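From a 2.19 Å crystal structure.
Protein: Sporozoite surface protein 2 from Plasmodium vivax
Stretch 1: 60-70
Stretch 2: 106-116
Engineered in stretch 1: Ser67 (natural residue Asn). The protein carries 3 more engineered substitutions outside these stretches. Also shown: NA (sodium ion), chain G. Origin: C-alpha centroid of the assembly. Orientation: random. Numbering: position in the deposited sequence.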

# COMPACT_ATOMS: atom_id res chain seq x y z
N LEU A 60 -8.47 0.52 -2.62
CA LEU A 60 -9.21 -0.19 -1.59
C LEU A 60 -9.27 -1.69 -1.89
O LEU A 60 -9.46 -2.10 -3.03
N TYR A 61 -9.06 -2.50 -0.86
CA TYR A 61 -9.39 -3.92 -0.90
C TYR A 61 -10.46 -4.12 0.17
O TYR A 61 -10.44 -3.44 1.20
N MET A 62 -11.41 -5.02 -0.06
CA MET A 62 -12.44 -5.24 0.94
C MET A 62 -12.81 -6.70 1.07
O MET A 62 -13.03 -7.39 0.07
N ASN A 63 -12.86 -7.16 2.32
CA ASN A 63 -13.20 -8.55 2.62
C ASN A 63 -14.26 -8.60 3.70
O ASN A 63 -14.18 -7.87 4.70
N LEU A 64 -15.23 -9.47 3.50
CA LEU A 64 -16.27 -9.70 4.48
C LEU A 64 -16.02 -11.06 5.15
O LEU A 64 -16.00 -12.09 4.47
N PHE A 65 -15.83 -11.08 6.46
CA PHE A 65 -15.59 -12.36 7.11
C PHE A 65 -16.67 -12.75 8.13
O PHE A 65 -17.19 -11.92 8.87
N GLY A 66 -17.00 -14.03 8.13
CA GLY A 66 -18.03 -14.57 8.99
C GLY A 66 -17.72 -16.03 9.10
O GLY A 66 -16.60 -16.38 9.45
N SER A 67 -18.70 -16.89 8.81
CA SER A 67 -18.46 -18.33 8.77
C SER A 67 -17.43 -18.65 7.71
O SER A 67 -16.64 -19.59 7.84
N TYR A 68 -17.47 -17.86 6.64
CA TYR A 68 -16.56 -18.02 5.51
C TYR A 68 -15.92 -16.64 5.31
O TYR A 68 -16.14 -15.74 6.10
N THR A 69 -15.10 -16.49 4.27
CA THR A 69 -14.63 -15.15 3.90
C THR A 69 -15.04 -14.86 2.47
O THR A 69 -15.14 -15.76 1.63
N THR A 70 -15.31 -13.59 2.20
CA THR A 70 -15.71 -13.18 0.87
C THR A 70 -14.93 -11.95 0.46
O THR A 70 -15.05 -10.89 1.08
N THR A 106 -8.95 -14.71 11.43
CA THR A 106 -7.59 -15.10 11.05
C THR A 106 -7.52 -15.28 9.53
O THR A 106 -6.57 -14.83 8.90
N ALA A 107 -8.53 -15.91 8.94
CA ALA A 107 -8.56 -16.12 7.49
C ALA A 107 -8.63 -14.80 6.70
O ALA A 107 -8.00 -14.67 5.65
N ALA A 108 -9.37 -13.82 7.20
CA ALA A 108 -9.44 -12.51 6.53
C ALA A 108 -8.08 -11.81 6.56
O ALA A 108 -7.62 -11.27 5.55
N LEU A 109 -7.43 -11.83 7.72
CA LEU A 109 -6.11 -11.24 7.89
C LEU A 109 -5.07 -11.97 7.04
O LEU A 109 -4.13 -11.37 6.53
N ASP A 110 -5.26 -13.28 6.90
CA ASP A 110 -4.39 -14.08 6.05
C ASP A 110 -4.47 -13.69 4.58
O ASP A 110 -3.52 -13.89 3.82
N GLU A 111 -5.62 -13.18 4.16
CA GLU A 111 -5.73 -12.68 2.79
C GLU A 111 -4.73 -11.54 2.56
O GLU A 111 -4.11 -11.46 1.50
N VAL A 112 -4.55 -10.70 3.56
CA VAL A 112 -3.56 -9.62 3.46
C VAL A 112 -2.16 -10.18 3.35
O VAL A 112 -1.38 -9.70 2.53
N GLN A 113 -1.86 -11.20 4.16
CA GLN A 113 -0.57 -11.89 4.09
C GLN A 113 -0.31 -12.37 2.68
O GLN A 113 0.78 -12.21 2.15
N LYS A 114 -1.33 -13.01 2.10
CA LYS A 114 -1.25 -13.56 0.76
C LYS A 114 -0.92 -12.48 -0.29
O LYS A 114 -0.19 -12.73 -1.25
N HIS A 115 -1.46 -11.28 -0.10
CA HIS A 115 -1.15 -10.17 -1.01
C HIS A 115 0.33 -9.87 -0.99
O HIS A 115 0.98 -9.77 -2.04
N LEU A 116 0.88 -9.74 0.22
CA LEU A 116 2.29 -9.44 0.39
C LEU A 116 3.14 -10.59 -0.15
O LEU A 116 4.14 -10.36 -0.82

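The helix 106-116 runs nearly antiparallel to the strand 60-65, with 158° between their N-to-C directions, and the two axes approach to 8.6 Å. The gap is tightest near the helix start, where the CA atoms of Phe65 and Ala108 are 6.2 Å apart, and wider further on, where those of Tyr61 and Val112 are 9.2 Å apart. On the helix, Ala107 and Ala108 stand at the close end, and Glu111 and His115 make the contacts further on. The contact buries 343 Å², both sides summed. On the strand, alternation sends the CA-to-CB bonds of Tyr61, Asn63 and Phe65 toward the helix, and Thr69 joins them from the returning strand, which pairs with the first through Leu64 N to Thr70 O and Thr70 N to Leu64 O, both 2.8 Å.

Thr106 has its CA-to-CB bond directed away and makes no contact. Ala107 is the first to point in: its CB lies 3.8 Å from CG2 of Thr69, whose chi1 is p (65°). The next residue, Ala108, is buried and meets three neighbours. Its CB sits 3.6 Å from CD1 of Phe65, an apolar contact made with the Phe65 chi1 at p (63°), and 4.1 Å from OD1 of Asn63; its backbone N is 3.9 Å from Thr69 CG2. The short Ala108 side chain accompanies a close approach of the backbones, 6.2 Å between its CA and the CA of Phe65.

Leu109 (m, t) turns away, and Asp110 is out of reach. One helical turn after Ala107, Glu111 points in again with chi1 and chi2 both m. Its aliphatic part does the direct packing: CB is 3.4 Å from Tyr61 OH, and CG is 3.7 Å from Asn63 ND2. The carboxylate reaches the strand through a solvent bridge. Glu111 OE1 and Thr69 OG1 are 3.8 Å apart, too far for a direct hydrogen bond, but water 1 donates to Glu111 OE1 at 2.8 Å and is hydrogen-bonded to Thr69 OG1 at 2.9 Å. The other carboxylate oxygen, Glu111 OE2, forms a salt bridge with Lys114 NZ at 3.1 Å, within the helix.

Val112 (chi1 t) points sideways and stays 5.2 Å or more from the strand, while Gln113 is out of reach. His115, with chi1 m (-85°), closes the contact. Its ND1 donates to Glu111 O at 2.9 Å with an angle of 176°, a nearly linear bond that ties the imidazole to the preceding turn. The ring meets Tyr61 in an offset edge-to-face pair, the His115 edge toward the Tyr61 face, with centroids 4.8 Å apart and planes at 76°; the closest atoms, Tyr61 CE2 and His115 CE1, are 3.4 Å apart. Leu116 is out of reach.

The hydroxyl of Tyr61 (chi1 t) has two further polar partners. Asn63 ND2 (chi1 t) donates to Tyr61 OH at 2.8 Å and 158°. The sodium ion NA is coordinated by Tyr61 OH at 2.3 Å, with one further ligand elsewhere in the structure. No direct hydrogen bond crosses between the stretches.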

# COMPACT_ATOMS: atom_id res chain seq x y z
CB LEU A 60 -10.62 0.40 -1.49
CG LEU A 60 -11.60 -0.23 -0.50
CD1 LEU A 60 -11.12 -0.01 0.93
CD2 LEU A 60 -13.02 0.34 -0.70
CB TYR A 61 -8.16 -4.80 -0.65
CG TYR A 61 -8.47 -6.24 -0.27
CD1 TYR A 61 -8.74 -6.58 1.04
CD2 TYR A 61 -8.45 -7.24 -1.22
CE1 TYR A 61 -9.02 -7.87 1.40
CE2 TYR A 61 -8.74 -8.56 -0.86
CZ TYR A 61 -9.01 -8.86 0.46
OH TYR A 61 -9.29 -10.14 0.85
CB MET A 62 -13.67 -4.39 0.65
CG MET A 62 -14.73 -4.39 1.75
SD MET A 62 -16.14 -3.36 1.22
CE MET A 62 -16.87 -2.93 2.80
CB ASN A 63 -11.95 -9.31 3.11
CG ASN A 63 -12.13 -10.81 3.06
OD1 ASN A 63 -12.88 -11.39 3.85
ND2 ASN A 63 -11.44 -11.45 2.12
CB LEU A 64 -17.63 -9.73 3.79
CG LEU A 64 -18.85 -9.94 4.69
CD1 LEU A 64 -19.07 -8.72 5.57
CD2 LEU A 64 -20.08 -10.19 3.84
CB PHE A 65 -14.19 -12.44 7.72
CG PHE A 65 -13.92 -11.45 8.82
CD1 PHE A 65 -13.47 -10.17 8.53
CD2 PHE A 65 -14.09 -11.82 10.15
CE1 PHE A 65 -13.20 -9.26 9.55
CE2 PHE A 65 -13.82 -10.92 11.19
CZ PHE A 65 -13.37 -9.64 10.88
CB SER A 67 -19.76 -19.10 8.46
OG SER A 67 -20.57 -19.21 9.62
CB TYR A 68 -17.36 -18.44 4.28
CG TYR A 68 -16.57 -19.23 3.27
CD1 TYR A 68 -15.83 -20.36 3.65
CD2 TYR A 68 -16.57 -18.87 1.92
CE1 TYR A 68 -15.12 -21.09 2.73
CE2 TYR A 68 -15.85 -19.59 0.98
CZ TYR A 68 -15.12 -20.70 1.39
OH TYR A 68 -14.41 -21.42 0.45
CB THR A 69 -13.09 -14.95 4.04
OG1 THR A 69 -12.39 -15.80 3.12
CG2 THR A 69 -12.63 -15.21 5.46
CB THR A 70 -17.23 -12.88 0.77
OG1 THR A 70 -17.98 -13.95 1.39
CG2 THR A 70 -17.65 -12.74 -0.68
CB THR A 106 -7.19 -16.41 11.74
OG1 THR A 106 -7.12 -16.20 13.16
CG2 THR A 106 -5.83 -16.94 11.21
CB ALA A 107 -9.71 -17.06 7.09
CB ALA A 108 -10.51 -11.64 7.18
CB LEU A 109 -5.71 -11.24 9.36
CG LEU A 109 -6.42 -10.24 10.27
CD1 LEU A 109 -6.32 -10.72 11.71
CD2 LEU A 109 -5.79 -8.85 10.13
CB ASP A 110 -4.70 -15.57 6.20
CG ASP A 110 -3.75 -16.27 7.13
OD1 ASP A 110 -2.57 -15.85 7.20
OD2 ASP A 110 -4.19 -17.23 7.81
CB GLU A 111 -7.16 -12.21 2.48
CG GLU A 111 -8.22 -13.30 2.58
CD GLU A 111 -8.17 -14.33 1.45
OE1 GLU A 111 -9.13 -15.12 1.34
OE2 GLU A 111 -7.20 -14.35 0.67
CB VAL A 112 -3.64 -8.64 4.63
CG1 VAL A 112 -2.71 -7.46 4.38
CG2 VAL A 112 -5.07 -8.14 4.80
CB GLN A 113 -0.56 -13.11 5.01
CG GLN A 113 -0.36 -12.78 6.45
CD GLN A 113 1.10 -12.67 6.79
OE1 GLN A 113 1.80 -11.76 6.32
NE2 GLN A 113 1.59 -13.59 7.61
CB LYS A 114 -2.57 -14.25 0.43
CG LYS A 114 -2.51 -15.35 -0.60
CD LYS A 114 -3.88 -16.02 -0.71
CE LYS A 114 -4.41 -16.46 0.66
NZ LYS A 114 -5.77 -17.06 0.60
CB HIS A 115 -1.93 -8.91 -0.63
CG HIS A 115 -3.32 -8.85 -1.20
ND1 HIS A 115 -4.35 -9.64 -0.74
CD2 HIS A 115 -3.83 -8.10 -2.20
CE1 HIS A 115 -5.44 -9.37 -1.43
NE2 HIS A 115 -5.16 -8.44 -2.32
CB LEU A 116 2.64 -9.18 1.85
CG LEU A 116 1.76 -8.15 2.56
CD1 LEU A 116 2.21 -7.99 3.99
CD2 LEU A 116 1.78 -6.82 1.82
NA NA G . -8.78 -11.70 -0.75
O HOH W 1 -11.81 -14.65 0.56